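Local coordinates for tungsten-containing formylmethanofuran dehydrogenase 2 subunit C (Methanothermobacter wolfeii, PDB 5T5I), which forms the beta-helical subunit C of a tungsten enzyme complex that probably reduces carbon dioxide and attaches the resulting formyl group to methanofuran in methanogenesis, at residues 25-30 with 63-68; 50-55 with 71-76; 160-165 with 190-195; 208-213 with 236-241; 220-225 with 256-261. One frame throughout, in Å; residues are numbered along the deposited sequence.

Contact 1: residues 25-30 with 63-68; sequences VFAGKS and EDIKII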
# COMPACT_ATOMS: atom_id res chain seq x y z
N VAL C 25 15.74 -61.71 12.29
CA VAL C 25 16.26 -62.15 13.59
C VAL C 25 15.36 -63.23 14.18
O VAL C 25 15.87 -64.16 14.80
CB VAL C 25 16.43 -60.96 14.56
CG1 VAL C 25 16.89 -61.42 15.95
CG2 VAL C 25 17.43 -59.95 13.99
N PHE C 26 14.03 -63.10 14.03
CA PHE C 26 13.07 -64.07 14.59
C PHE C 26 13.17 -65.42 13.89
O PHE C 26 12.90 -66.44 14.51
CB PHE C 26 11.63 -63.51 14.55
CG PHE C 26 11.27 -62.48 15.61
CD1 PHE C 26 12.21 -61.58 16.09
CD2 PHE C 26 9.95 -62.34 16.03
CE1 PHE C 26 11.87 -60.64 17.06
CE2 PHE C 26 9.61 -61.39 16.99
CZ PHE C 26 10.57 -60.54 17.49
N ALA C 27 13.60 -65.44 12.60
CA ALA C 27 13.74 -66.69 11.83
C ALA C 27 14.69 -67.69 12.50
O ALA C 27 15.80 -67.31 12.90
CB ALA C 27 14.22 -66.38 10.42
N GLY C 28 14.22 -68.92 12.65
CA GLY C 28 14.98 -70.02 13.25
C GLY C 28 15.06 -70.04 14.76
O GLY C 28 15.76 -70.89 15.32
N LYS C 29 14.35 -69.12 15.46
CA LYS C 29 14.36 -69.04 16.92
C LYS C 29 13.04 -69.53 17.50
O LYS C 29 11.98 -69.27 16.94
CB LYS C 29 14.58 -67.59 17.38
CG LYS C 29 15.98 -67.06 17.13
CD LYS C 29 16.17 -65.68 17.78
CE LYS C 29 17.58 -65.14 17.67
NZ LYS C 29 18.06 -65.10 16.27
N SER C 30 13.10 -70.18 18.66
CA SER C 30 11.92 -70.63 19.39
C SER C 30 11.31 -69.42 20.10
O SER C 30 11.95 -68.37 20.17
CB SER C 30 12.32 -71.66 20.45
OG SER C 30 13.13 -71.05 21.44
N GLU C 63 10.79 -64.89 5.27
CA GLU C 63 9.66 -64.66 4.36
C GLU C 63 8.36 -65.30 4.86
O GLU C 63 7.28 -64.87 4.45
CB GLU C 63 9.97 -65.12 2.91
CG GLU C 63 10.39 -66.58 2.75
CD GLU C 63 11.89 -66.82 2.66
OE1 GLU C 63 12.28 -67.77 1.96
OE2 GLU C 63 12.67 -66.09 3.32
N ASP C 64 8.45 -66.32 5.74
CA ASP C 64 7.28 -66.98 6.33
C ASP C 64 6.91 -66.42 7.71
O ASP C 64 6.02 -66.97 8.35
CB ASP C 64 7.52 -68.50 6.42
CG ASP C 64 7.84 -69.14 5.08
OD1 ASP C 64 7.20 -68.76 4.07
OD2 ASP C 64 8.73 -70.01 5.05
N ILE C 65 7.54 -65.31 8.16
CA ILE C 65 7.26 -64.74 9.47
C ILE C 65 6.47 -63.46 9.36
O ILE C 65 6.84 -62.55 8.61
CB ILE C 65 8.57 -64.53 10.28
CG1 ILE C 65 9.09 -65.90 10.75
CG2 ILE C 65 8.34 -63.58 11.48
CD1 ILE C 65 10.39 -65.93 11.33
N LYS C 66 5.42 -63.37 10.18
CA LYS C 66 4.58 -62.19 10.33
C LYS C 66 4.62 -61.82 11.82
O LYS C 66 4.11 -62.57 12.65
CB LYS C 66 3.15 -62.50 9.90
CG LYS C 66 2.22 -61.30 9.89
CD LYS C 66 0.76 -61.76 9.83
CE LYS C 66 -0.18 -60.72 9.27
NZ LYS C 66 -0.88 -61.19 8.05
N ILE C 67 5.24 -60.68 12.16
CA ILE C 67 5.30 -60.20 13.54
C ILE C 67 4.11 -59.27 13.77
O ILE C 67 3.96 -58.29 13.04
CB ILE C 67 6.63 -59.49 13.88
CG1 ILE C 67 7.85 -60.41 13.61
CG2 ILE C 67 6.62 -59.03 15.37
CD1 ILE C 67 9.24 -59.74 13.69
N ILE C 68 3.29 -59.56 14.79
CA ILE C 68 2.16 -58.71 15.15
C ILE C 68 2.48 -58.08 16.50
O ILE C 68 2.59 -58.80 17.49
CB ILE C 68 0.81 -59.48 15.19
CG1 ILE C 68 0.53 -60.17 13.82
CG2 ILE C 68 -0.34 -58.53 15.60
CD1 ILE C 68 -0.78 -60.97 13.72
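Phe-26 meets two isoleucines of the facing segment, Ile-65 at the root of its side chain and Ile-67 over its ring. Its CB lies 4.2 Å from Ile-65 CD1, a light apolar touch. The next bond runs anti to the carbonyl carbon (chi1 -78°), which turns the ring away from Ile-65 and under Ile-67. CG is then 3.9 Å from Ile-67 CD1, and CD2 is closer, 3.6 Å from the same methyl. CE2 keeps this spacing, and at the tip CZ has drawn back to 4.1 Å from Ile-67 CD1. The methyl stands 3.7 Å from the ring centroid, 18° off the normal, which identifies a CH-pi contact of Ile-67 CD1 over one face of Phe-26. Ile-65 works differently: its CD1 presses on backbone, 3.5 Å from Ala-27 CA, where the chain leaves the helix. Lys-29 NZ donates to Val-25 O (2.8 Å), in the carbonyl plane, and Lys-29 N to Phe-26 O closes the type II turn. The contact packs the end of helix 23-26 against strand 66-69; Ile-4 of strand 3-8 and Ile-34 of helix 31-35 also touch Phe-26, and Pro-23 touches both isoleucines.

Contact 2: residues 50-55 with 71-76; sequences DFFEVS and GDVYNT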
# COMPACT_ATOMS: atom_id res chain seq x y z
N ASP C 50 11.45 -58.56 28.77
CA ASP C 50 11.27 -57.61 29.88
C ASP C 50 10.19 -56.57 29.55
O ASP C 50 9.63 -55.99 30.48
CB ASP C 50 12.59 -56.86 30.20
CG ASP C 50 13.72 -57.70 30.78
OD1 ASP C 50 13.42 -58.74 31.41
OD2 ASP C 50 14.90 -57.29 30.65
N PHE C 51 9.93 -56.30 28.25
CA PHE C 51 8.96 -55.28 27.83
C PHE C 51 7.85 -55.79 26.91
O PHE C 51 6.96 -55.00 26.54
CB PHE C 51 9.72 -54.11 27.19
CG PHE C 51 10.43 -53.27 28.22
CD1 PHE C 51 9.76 -52.27 28.91
CD2 PHE C 51 11.76 -53.52 28.56
CE1 PHE C 51 10.42 -51.50 29.87
CE2 PHE C 51 12.41 -52.76 29.52
CZ PHE C 51 11.74 -51.74 30.16
N PHE C 52 7.84 -57.09 26.57
CA PHE C 52 6.81 -57.69 25.72
C PHE C 52 6.49 -59.10 26.15
O PHE C 52 7.41 -59.86 26.45
CB PHE C 52 7.26 -57.77 24.25
CG PHE C 52 7.50 -56.44 23.59
CD1 PHE C 52 8.74 -55.81 23.67
CD2 PHE C 52 6.49 -55.81 22.89
CE1 PHE C 52 8.95 -54.56 23.08
CE2 PHE C 52 6.69 -54.56 22.31
CZ PHE C 52 7.91 -53.94 22.42
N GLU C 53 5.20 -59.49 26.09
CA GLU C 53 4.79 -60.88 26.26
C GLU C 53 5.00 -61.46 24.85
O GLU C 53 4.81 -60.71 23.88
CB GLU C 53 3.31 -61.02 26.66
CG GLU C 53 2.91 -60.31 27.94
CD GLU C 53 3.30 -60.97 29.24
OE1 GLU C 53 4.00 -62.01 29.20
OE2 GLU C 53 2.91 -60.44 30.31
N VAL C 54 5.45 -62.71 24.72
CA VAL C 54 5.70 -63.34 23.41
C VAL C 54 4.93 -64.66 23.30
O VAL C 54 4.97 -65.46 24.24
CB VAL C 54 7.22 -63.56 23.15
CG1 VAL C 54 7.47 -64.02 21.71
CG2 VAL C 54 8.04 -62.30 23.45
N SER C 55 4.26 -64.89 22.15
CA SER C 55 3.54 -66.13 21.85
C SER C 55 3.48 -66.34 20.32
O SER C 55 3.86 -65.45 19.55
CB SER C 55 2.12 -66.09 22.42
OG SER C 55 1.34 -65.07 21.83
N GLY C 71 -0.40 -53.87 20.23
CA GLY C 71 -0.50 -52.74 21.14
C GLY C 71 0.34 -51.55 20.73
O GLY C 71 1.05 -51.59 19.72
N ASP C 72 0.26 -50.50 21.52
CA ASP C 72 0.97 -49.26 21.26
C ASP C 72 2.45 -49.32 21.65
O ASP C 72 2.78 -49.66 22.79
CB ASP C 72 0.26 -48.10 21.99
CG ASP C 72 0.78 -46.73 21.63
OD1 ASP C 72 1.41 -46.59 20.57
OD2 ASP C 72 0.55 -45.79 22.41
N VAL C 73 3.36 -48.98 20.71
CA VAL C 73 4.80 -48.95 20.97
C VAL C 73 5.36 -47.58 20.60
O VAL C 73 6.39 -47.46 19.92
CB VAL C 73 5.57 -50.15 20.35
CG1 VAL C 73 5.27 -51.43 21.11
CG2 VAL C 73 5.26 -50.32 18.86
N TYR C 74 4.65 -46.52 21.08
CA TYR C 74 4.99 -45.11 20.84
C TYR C 74 6.42 -44.74 21.27
O TYR C 74 6.95 -43.77 20.75
CB TYR C 74 3.97 -44.16 21.54
CG TYR C 74 4.20 -44.00 23.03
CD1 TYR C 74 3.75 -44.95 23.93
CD2 TYR C 74 4.94 -42.93 23.53
CE1 TYR C 74 4.00 -44.83 25.30
CE2 TYR C 74 5.20 -42.80 24.89
CZ TYR C 74 4.73 -43.75 25.77
OH TYR C 74 4.95 -43.65 27.13
N ASN C 75 7.01 -45.47 22.24
CA ASN C 75 8.36 -45.21 22.71
C ASN C 75 9.36 -46.32 22.34
O ASN C 75 10.34 -46.54 23.05
CB ASN C 75 8.35 -44.90 24.23
CG ASN C 75 8.76 -43.47 24.54
OD1 ASN C 75 8.86 -42.62 23.65
ND2 ASN C 75 9.01 -43.16 25.80
N THR C 76 9.18 -46.93 21.14
CA THR C 76 10.09 -47.96 20.63
C THR C 76 10.58 -47.54 19.26
O THR C 76 9.79 -47.35 18.32
CB THR C 76 9.44 -49.34 20.61
OG1 THR C 76 8.91 -49.61 21.91
CG2 THR C 76 10.42 -50.45 20.23
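Apolar packing between Phe-52 and Val-73 carries this contact. Phe-52 CE2 approaches Val-73 CG1 to 3.6 Å, and CZ of the same ring follows at 3.9 Å from CG1, so a single methyl sits at the ring edge, near its plane. The two side chains cross at about a right angle. In Val-73 the methyl that touches is the one anti to the carbonyl carbon (chi1 -72°); CG2 takes the crowded position between backbone N and carbonyl carbon. Leu-6 and Pro-8 of strand 3-8 also pack on the phenylalanine.

These elements belong to the N-terminal end of a right-handed beta-helix, the fold expected for this family. Strand 52-56 is the outermost strand here, antiparallel to strand 3-8, whereas residues 71-76 form the bend after strand 66-69, from which the ladder of parallel strands continues.

The polar side is slight. Thr-76 OG1 lies 4.5 Å from Phe-52 CZ, again by the ring edge, but its hydrogen bond goes to Gln-11 OE1. Backbone bonding shapes the bend: Thr-76 N donates to Val-73 O at 3.1 Å, closing a type I turn. Val-73 is also joined through its backbone to Asn-93 in the following loop, and the side chain of Asp-72 accepts from Asn-93 N.

Contact 3: residues 160-165 with 190-195; sequences NEIGEY and IIIEGN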
# COMPACT_ATOMS: atom_id res chain seq x y z
N ASN C 160 8.25 -31.98 7.72
CA ASN C 160 9.24 -31.38 6.84
C ASN C 160 10.18 -32.36 6.19
O ASN C 160 10.47 -33.42 6.74
CB ASN C 160 10.12 -30.39 7.61
CG ASN C 160 9.45 -29.13 8.07
OD1 ASN C 160 8.27 -28.89 7.83
ND2 ASN C 160 10.22 -28.25 8.67
N GLU C 161 10.72 -31.94 5.05
CA GLU C 161 11.81 -32.61 4.35
C GLU C 161 11.54 -34.07 4.00
O GLU C 161 12.44 -34.91 4.10
CB GLU C 161 13.11 -32.44 5.17
CG GLU C 161 13.51 -30.99 5.38
CD GLU C 161 14.78 -30.84 6.19
OE1 GLU C 161 15.89 -30.98 5.61
OE2 GLU C 161 14.68 -30.70 7.43
N ILE C 162 10.31 -34.38 3.56
CA ILE C 162 10.04 -35.74 3.14
C ILE C 162 10.83 -35.98 1.83
O ILE C 162 10.99 -35.06 1.02
CB ILE C 162 8.52 -36.07 2.98
CG1 ILE C 162 7.87 -35.32 1.82
CG2 ILE C 162 7.72 -35.83 4.29
CD1 ILE C 162 6.80 -36.13 1.17
N GLY C 163 11.40 -37.16 1.69
CA GLY C 163 12.22 -37.49 0.53
C GLY C 163 13.49 -36.67 0.37
O GLY C 163 13.95 -36.44 -0.74
N GLU C 164 14.06 -36.23 1.49
CA GLU C 164 15.31 -35.45 1.50
C GLU C 164 16.45 -36.26 0.86
O GLU C 164 16.70 -37.39 1.26
CB GLU C 164 15.63 -35.03 2.95
CG GLU C 164 16.95 -34.29 3.15
CD GLU C 164 18.03 -35.04 3.90
OE1 GLU C 164 17.90 -36.27 4.05
OE2 GLU C 164 19.07 -34.42 4.22
N TYR C 165 17.09 -35.72 -0.21
CA TYR C 165 18.15 -36.39 -0.98
C TYR C 165 17.69 -37.74 -1.61
O TYR C 165 18.49 -38.65 -1.82
CB TYR C 165 19.46 -36.57 -0.16
CG TYR C 165 20.35 -35.35 -0.09
CD1 TYR C 165 21.20 -35.02 -1.13
CD2 TYR C 165 20.37 -34.55 1.05
CE1 TYR C 165 22.03 -33.90 -1.06
CE2 TYR C 165 21.20 -33.44 1.14
CZ TYR C 165 22.03 -33.11 0.07
OH TYR C 165 22.83 -32.01 0.18
N ILE C 190 7.50 -38.39 -5.71
CA ILE C 190 6.78 -37.99 -4.50
C ILE C 190 5.40 -37.51 -4.95
O ILE C 190 5.32 -36.60 -5.78
CB ILE C 190 7.50 -36.90 -3.69
CG1 ILE C 190 8.86 -37.42 -3.16
CG2 ILE C 190 6.63 -36.41 -2.50
CD1 ILE C 190 9.80 -36.31 -2.67
N ILE C 191 4.33 -38.10 -4.40
CA ILE C 191 2.96 -37.66 -4.68
C ILE C 191 2.37 -37.15 -3.36
O ILE C 191 2.28 -37.90 -2.40
CB ILE C 191 2.06 -38.77 -5.30
CG1 ILE C 191 2.62 -39.26 -6.66
CG2 ILE C 191 0.61 -38.22 -5.46
CD1 ILE C 191 1.93 -40.50 -7.23
N ILE C 192 1.93 -35.89 -3.33
CA ILE C 192 1.25 -35.28 -2.17
C ILE C 192 -0.21 -35.04 -2.59
O ILE C 192 -0.48 -34.21 -3.47
CB ILE C 192 1.99 -34.00 -1.69
CG1 ILE C 192 3.45 -34.34 -1.23
CG2 ILE C 192 1.22 -33.30 -0.55
CD1 ILE C 192 4.42 -33.24 -1.40
N GLU C 193 -1.15 -35.80 -2.02
CA GLU C 193 -2.55 -35.68 -2.41
C GLU C 193 -3.23 -34.45 -1.79
O GLU C 193 -4.21 -33.96 -2.33
CB GLU C 193 -3.32 -36.98 -2.12
CG GLU C 193 -2.71 -38.18 -2.82
CD GLU C 193 -3.47 -39.49 -2.72
OE1 GLU C 193 -4.44 -39.56 -1.93
OE2 GLU C 193 -3.06 -40.46 -3.39
N GLY C 194 -2.67 -33.96 -0.69
CA GLY C 194 -3.14 -32.77 -0.00
C GLY C 194 -2.32 -31.55 -0.35
O GLY C 194 -1.81 -31.41 -1.46
N ASN C 195 -2.18 -30.65 0.63
CA ASN C 195 -1.51 -29.36 0.48
C ASN C 195 -0.04 -29.35 0.89
O ASN C 195 0.43 -30.24 1.61
CB ASN C 195 -2.28 -28.31 1.31
CG ASN C 195 -3.75 -28.20 0.94
OD1 ASN C 195 -4.13 -28.36 -0.22
ND2 ASN C 195 -4.61 -27.94 1.92
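Ile-162 and Ile-190 meet without a flat group between them; the planar groups of Glu-164 and Tyr-165 lie on the flank of the 160-165 loop turned from the contact. There the Tyr-165 ring has the Glu-164 carboxylate carbon CD at its edge, in plane, and the ring of His-184 stacked on it. Glu-164 OE1 is hydrogen-bonded to Ser-139 OG, most simply as acceptor, and so reaches a residue of the calcium site.

On the inward flank the evidence is purely apolar. Ile-162 CD1 touches Ile-190 CG2 at 3.7 Å and lies more loosely, 4.5 Å, from Ile-192 CG1. The branch gets there because CG1 stands between the backbone N and the carbonyl carbon (chi1 68°), and the two isoleucines cross obliquely. Ile-190 CD1 rests on backbone, 4.1 Å from Ile-162 O and 4.2 Å from Gly-163 CA. Ile-162 and Gly-163 are the central residues of a type II turn whose closing bond, Glu-164 N to Glu-161 O, is weak at 3.3 Å.

Outside the contact, Glu-161 and Glu-164 each form a salt bridge to a basic side chain of another protein chain, so the loop presents apolar groups inward and acids outward. Ile-171 and Ile-173, on the strand between, also touch Ile-162. Aliphatic residues stacked coil upon coil in this way are characteristic of the interior of a parallel beta-helix.

Contact 4: residues 208-213 with 236-241; sequences TIVVKG and EELPGA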
# COMPACT_ATOMS: atom_id res chain seq x y z
N THR C 208 10.56 -36.43 -9.75
CA THR C 208 9.26 -35.79 -9.95
C THR C 208 8.48 -35.63 -8.64
O THR C 208 8.40 -36.55 -7.84
CB THR C 208 8.41 -36.60 -10.96
OG1 THR C 208 9.17 -36.88 -12.12
CG2 THR C 208 7.14 -35.88 -11.36
N ILE C 209 7.85 -34.46 -8.46
CA ILE C 209 6.99 -34.16 -7.33
C ILE C 209 5.60 -33.80 -7.91
O ILE C 209 5.52 -32.93 -8.78
CB ILE C 209 7.54 -33.00 -6.45
CG1 ILE C 209 8.94 -33.35 -5.89
CG2 ILE C 209 6.55 -32.70 -5.31
CD1 ILE C 209 9.67 -32.21 -5.27
N VAL C 210 4.54 -34.44 -7.41
CA VAL C 210 3.15 -34.15 -7.84
C VAL C 210 2.38 -33.64 -6.62
O VAL C 210 2.32 -34.34 -5.61
CB VAL C 210 2.41 -35.36 -8.47
CG1 VAL C 210 0.98 -34.97 -8.89
CG2 VAL C 210 3.19 -35.92 -9.66
N VAL C 211 1.79 -32.44 -6.72
CA VAL C 211 0.94 -31.86 -5.66
C VAL C 211 -0.48 -31.74 -6.20
O VAL C 211 -0.72 -30.97 -7.14
CB VAL C 211 1.48 -30.50 -5.15
CG1 VAL C 211 0.64 -29.99 -3.97
CG2 VAL C 211 2.96 -30.61 -4.75
N LYS C 212 -1.43 -32.51 -5.63
CA LYS C 212 -2.84 -32.48 -6.06
C LYS C 212 -3.64 -31.38 -5.34
O LYS C 212 -4.67 -30.94 -5.85
CB LYS C 212 -3.53 -33.82 -5.83
CG LYS C 212 -2.85 -35.00 -6.51
CD LYS C 212 -3.74 -36.23 -6.38
CE LYS C 212 -3.20 -37.44 -7.08
NZ LYS C 212 -4.07 -38.65 -6.88
N GLY C 213 -3.18 -30.96 -4.17
CA GLY C 213 -3.80 -29.87 -3.42
C GLY C 213 -3.12 -28.55 -3.72
O GLY C 213 -2.55 -28.35 -4.81
N GLU C 236 2.02 -44.41 -12.56
CA GLU C 236 0.92 -43.80 -11.80
C GLU C 236 0.14 -42.88 -12.72
O GLU C 236 0.70 -41.92 -13.24
CB GLU C 236 1.46 -42.96 -10.62
CG GLU C 236 2.07 -43.80 -9.52
CD GLU C 236 1.07 -44.45 -8.58
OE1 GLU C 236 1.52 -45.17 -7.65
OE2 GLU C 236 -0.16 -44.27 -8.76
N GLU C 237 -1.16 -43.16 -12.89
CA GLU C 237 -2.05 -42.38 -13.73
C GLU C 237 -2.73 -41.32 -12.86
O GLU C 237 -3.35 -41.66 -11.86
CB GLU C 237 -3.09 -43.30 -14.38
CG GLU C 237 -2.46 -44.31 -15.33
CD GLU C 237 -3.40 -45.35 -15.92
OE1 GLU C 237 -4.52 -45.54 -15.39
OE2 GLU C 237 -2.99 -46.02 -16.90
N LEU C 238 -2.56 -40.04 -13.21
CA LEU C 238 -3.09 -38.90 -12.45
C LEU C 238 -4.03 -38.08 -13.36
O LEU C 238 -3.55 -37.31 -14.20
CB LEU C 238 -1.93 -38.06 -11.92
CG LEU C 238 -0.90 -38.81 -11.05
CD1 LEU C 238 0.51 -38.28 -11.24
CD2 LEU C 238 -1.28 -38.76 -9.60
N PRO C 239 -5.36 -38.27 -13.27
CA PRO C 239 -6.27 -37.52 -14.15
C PRO C 239 -6.37 -36.03 -13.81
O PRO C 239 -6.19 -35.65 -12.65
CB PRO C 239 -7.61 -38.22 -13.95
CG PRO C 239 -7.54 -38.72 -12.55
CD PRO C 239 -6.11 -39.13 -12.34
N GLY C 240 -6.66 -35.22 -14.81
CA GLY C 240 -6.81 -33.78 -14.63
C GLY C 240 -5.65 -32.98 -15.17
O GLY C 240 -4.68 -33.53 -15.67
N ALA C 241 -5.76 -31.65 -15.05
CA ALA C 241 -4.76 -30.72 -15.54
C ALA C 241 -3.79 -30.31 -14.44
O ALA C 241 -4.19 -30.07 -13.29
CB ALA C 241 -5.44 -29.49 -16.14
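Leu-238 reaches across to Val-210 and Lys-212 because its CG runs anti to the carbonyl carbon (chi1 -57°) and its second torsion, 146°, off the staggered values, aims CD1 at Val-210 and CD2 at Lys-212. Val-210 answers with both branches: CG1 anti to its backbone N and CG2 anti to the carbonyl carbon (chi1 180°). Lys-212 starts beside its own backbone N and is then fully extended, which carries its end over to the leucine although its CB does not point there.

Leu-238 CD1 faces the valine fork, 3.9 Å from Val-210 CG2 and 4.1 Å from Val-210 CG1, the side chains reaching toward each other tip to tip. The other methyl, CD2, meets the lysine chain, which crosses at about a right angle. Lys-212 CE comes within 3.4 Å of Leu-238 CD2, tighter than usual for two carbons, and Lys-212 NZ remains 3.9 Å from the same methyl. The lysine therefore contributes its aliphatic part, at the more accessible margin of the contact, while Val-210 and Leu-238 are buried.

Strand 236-239 pairs with strand 231-233, whose Ile-231 also touches Leu-238; Tyr-259 of strand 256-261 packs against Val-210. Ile-209, one step along its strand, instead packs on Met-185 and Met-204. The chain turns a corner at Gly-240 before entering strand 241-247. Val-210 thus lies on the opposite face of the strand from the one that lines the core, and the contact is that of a beta-hairpin laid over the outside of a parallel beta-helix.

Contact 5: residues 220-225 with 256-261; sequences AGFKYL and GIVYAA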
# COMPACT_ATOMS: atom_id res chain seq x y z
N ALA C 220 11.16 -19.19 -7.04
CA ALA C 220 11.50 -18.45 -8.25
C ALA C 220 12.58 -19.09 -9.13
O ALA C 220 12.74 -18.65 -10.27
CB ALA C 220 11.88 -17.02 -7.89
N GLY C 221 13.27 -20.11 -8.63
CA GLY C 221 14.26 -20.85 -9.41
C GLY C 221 13.66 -21.87 -10.37
O GLY C 221 14.40 -22.56 -11.07
N PHE C 222 12.32 -22.00 -10.43
CA PHE C 222 11.66 -22.94 -11.34
C PHE C 222 11.21 -22.23 -12.62
O PHE C 222 10.88 -21.05 -12.58
CB PHE C 222 10.47 -23.60 -10.64
CG PHE C 222 10.88 -24.77 -9.77
CD1 PHE C 222 11.40 -24.57 -8.50
CD2 PHE C 222 10.77 -26.08 -10.24
CE1 PHE C 222 11.79 -25.64 -7.71
CE2 PHE C 222 11.18 -27.15 -9.45
CZ PHE C 222 11.70 -26.93 -8.19
N LYS C 223 11.23 -22.94 -13.76
CA LYS C 223 10.78 -22.42 -15.05
C LYS C 223 9.42 -23.02 -15.31
O LYS C 223 9.24 -24.23 -15.18
CB LYS C 223 11.72 -22.82 -16.18
CG LYS C 223 11.35 -22.30 -17.55
CD LYS C 223 12.35 -22.78 -18.60
CE LYS C 223 12.04 -22.25 -19.98
NZ LYS C 223 12.20 -23.29 -21.03
N TYR C 224 8.47 -22.19 -15.72
CA TYR C 224 7.11 -22.64 -16.04
C TYR C 224 7.07 -23.18 -17.47
O TYR C 224 7.47 -22.46 -18.39
CB TYR C 224 6.13 -21.46 -15.85
CG TYR C 224 4.71 -21.77 -16.26
CD1 TYR C 224 4.00 -22.80 -15.64
CD2 TYR C 224 4.08 -21.05 -17.26
CE1 TYR C 224 2.70 -23.10 -16.01
CE2 TYR C 224 2.77 -21.34 -17.65
CZ TYR C 224 2.07 -22.35 -17.00
OH TYR C 224 0.80 -22.69 -17.39
N LEU C 225 6.63 -24.44 -17.66
CA LEU C 225 6.57 -25.11 -18.97
C LEU C 225 5.17 -25.16 -19.61
O LEU C 225 5.08 -25.49 -20.79
CB LEU C 225 7.13 -26.53 -18.87
CG LEU C 225 8.60 -26.69 -18.39
CD1 LEU C 225 9.00 -28.13 -18.42
CD2 LEU C 225 9.57 -25.88 -19.26
N GLY C 256 14.71 -31.53 -12.45
CA GLY C 256 13.56 -31.94 -11.66
C GLY C 256 12.25 -31.38 -12.19
O GLY C 256 12.26 -30.34 -12.85
N ILE C 257 11.14 -32.08 -11.96
CA ILE C 257 9.81 -31.65 -12.42
C ILE C 257 8.86 -31.55 -11.23
O ILE C 257 8.79 -32.47 -10.41
CB ILE C 257 9.23 -32.61 -13.52
CG1 ILE C 257 10.09 -32.60 -14.81
CG2 ILE C 257 7.78 -32.28 -13.86
CD1 ILE C 257 10.13 -31.26 -15.61
N VAL C 258 8.11 -30.43 -11.15
CA VAL C 258 7.05 -30.25 -10.16
C VAL C 258 5.73 -30.08 -10.94
O VAL C 258 5.63 -29.18 -11.78
CB VAL C 258 7.30 -29.05 -9.20
CG1 VAL C 258 6.08 -28.79 -8.30
CG2 VAL C 258 8.54 -29.28 -8.34
N TYR C 259 4.73 -30.94 -10.64
CA TYR C 259 3.37 -30.85 -11.21
C TYR C 259 2.46 -30.33 -10.08
O TYR C 259 2.52 -30.84 -8.96
CB TYR C 259 2.85 -32.21 -11.69
CG TYR C 259 3.47 -32.70 -12.98
CD1 TYR C 259 3.11 -32.14 -14.20
CD2 TYR C 259 4.34 -33.79 -12.99
CE1 TYR C 259 3.64 -32.62 -15.40
CE2 TYR C 259 4.83 -34.31 -14.19
CZ TYR C 259 4.50 -33.71 -15.39
OH TYR C 259 5.00 -34.22 -16.57
N ALA C 260 1.65 -29.31 -10.35
CA ALA C 260 0.73 -28.76 -9.36
C ALA C 260 -0.66 -28.60 -9.99
O ALA C 260 -0.79 -27.96 -11.04
CB ALA C 260 1.24 -27.41 -8.85
N ALA C 261 -1.69 -29.22 -9.37
CA ALA C 261 -3.10 -29.20 -9.86
C ALA C 261 -3.58 -27.78 -10.19
O ALA C 261 -3.45 -26.88 -9.35
CB ALA C 261 -4.02 -29.83 -8.85
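Phe-222 and Val-258 form the tight half of this contact. Phe-222 CE2 is 3.6 Å from Val-258 CG2, and CZ of the ring lies 3.9 Å from that same methyl, so one branch of the valine does all the touching. The side chains cross at about a right angle. Phe-222 CG is anti to the carbonyl carbon (chi1 -82°), as is Val-258 CG2, and both residues are buried. Met-204, Phe-218 and Phe-245 also pack round the phenylalanine.

The loose half is Leu-225 with Ile-257, both partly exposed. Their CD1 atoms are 4.4 Å apart, barely in contact. Ile-257 even sets out in the wrong direction, its CB pointing away, and reaches the leucine only because two successive bends (chi1 -64°, chi2 -66°) bring CD1 back. Strand 241-247 lies between these two strands in the sheet order, so the side chains meet across it rather than between hydrogen-bonded neighbours.

Nearby, Gly-221 N bonds to an acidic side chain of another protein chain. Across the contact itself, only carbon atoms meet, which is consistent with a contact held by shape and by burial of Phe-222 and Val-258, without directional bonding between the segments.

Overall arrangement
All five contacts rest on apolar packing, in contacts 1 and 3 partly against backbone. Contacts 1 and 2, centres 16 Å apart, involve strands 52-56 and 66-69, consecutive in the chain but separated in the sheet by strand 3-8; each uses a phenylalanine, met over its face in contact 1 and at its edge in contact 2. Contact 3, nearest the chain centre, is wholly aliphatic and fully buried. Toward the other end, contact 4 is buried except for Lys-212, and contact 5 pairs buried Phe-222 with a partly exposed Leu-225 and Ile-257. Probable main-chain hydrogen bonds connect contacts 3, 4 and 5: Ile-192 N is 2.8 Å from Val-210 O, Tyr-259 N 2.8 Å from Ile-209 O.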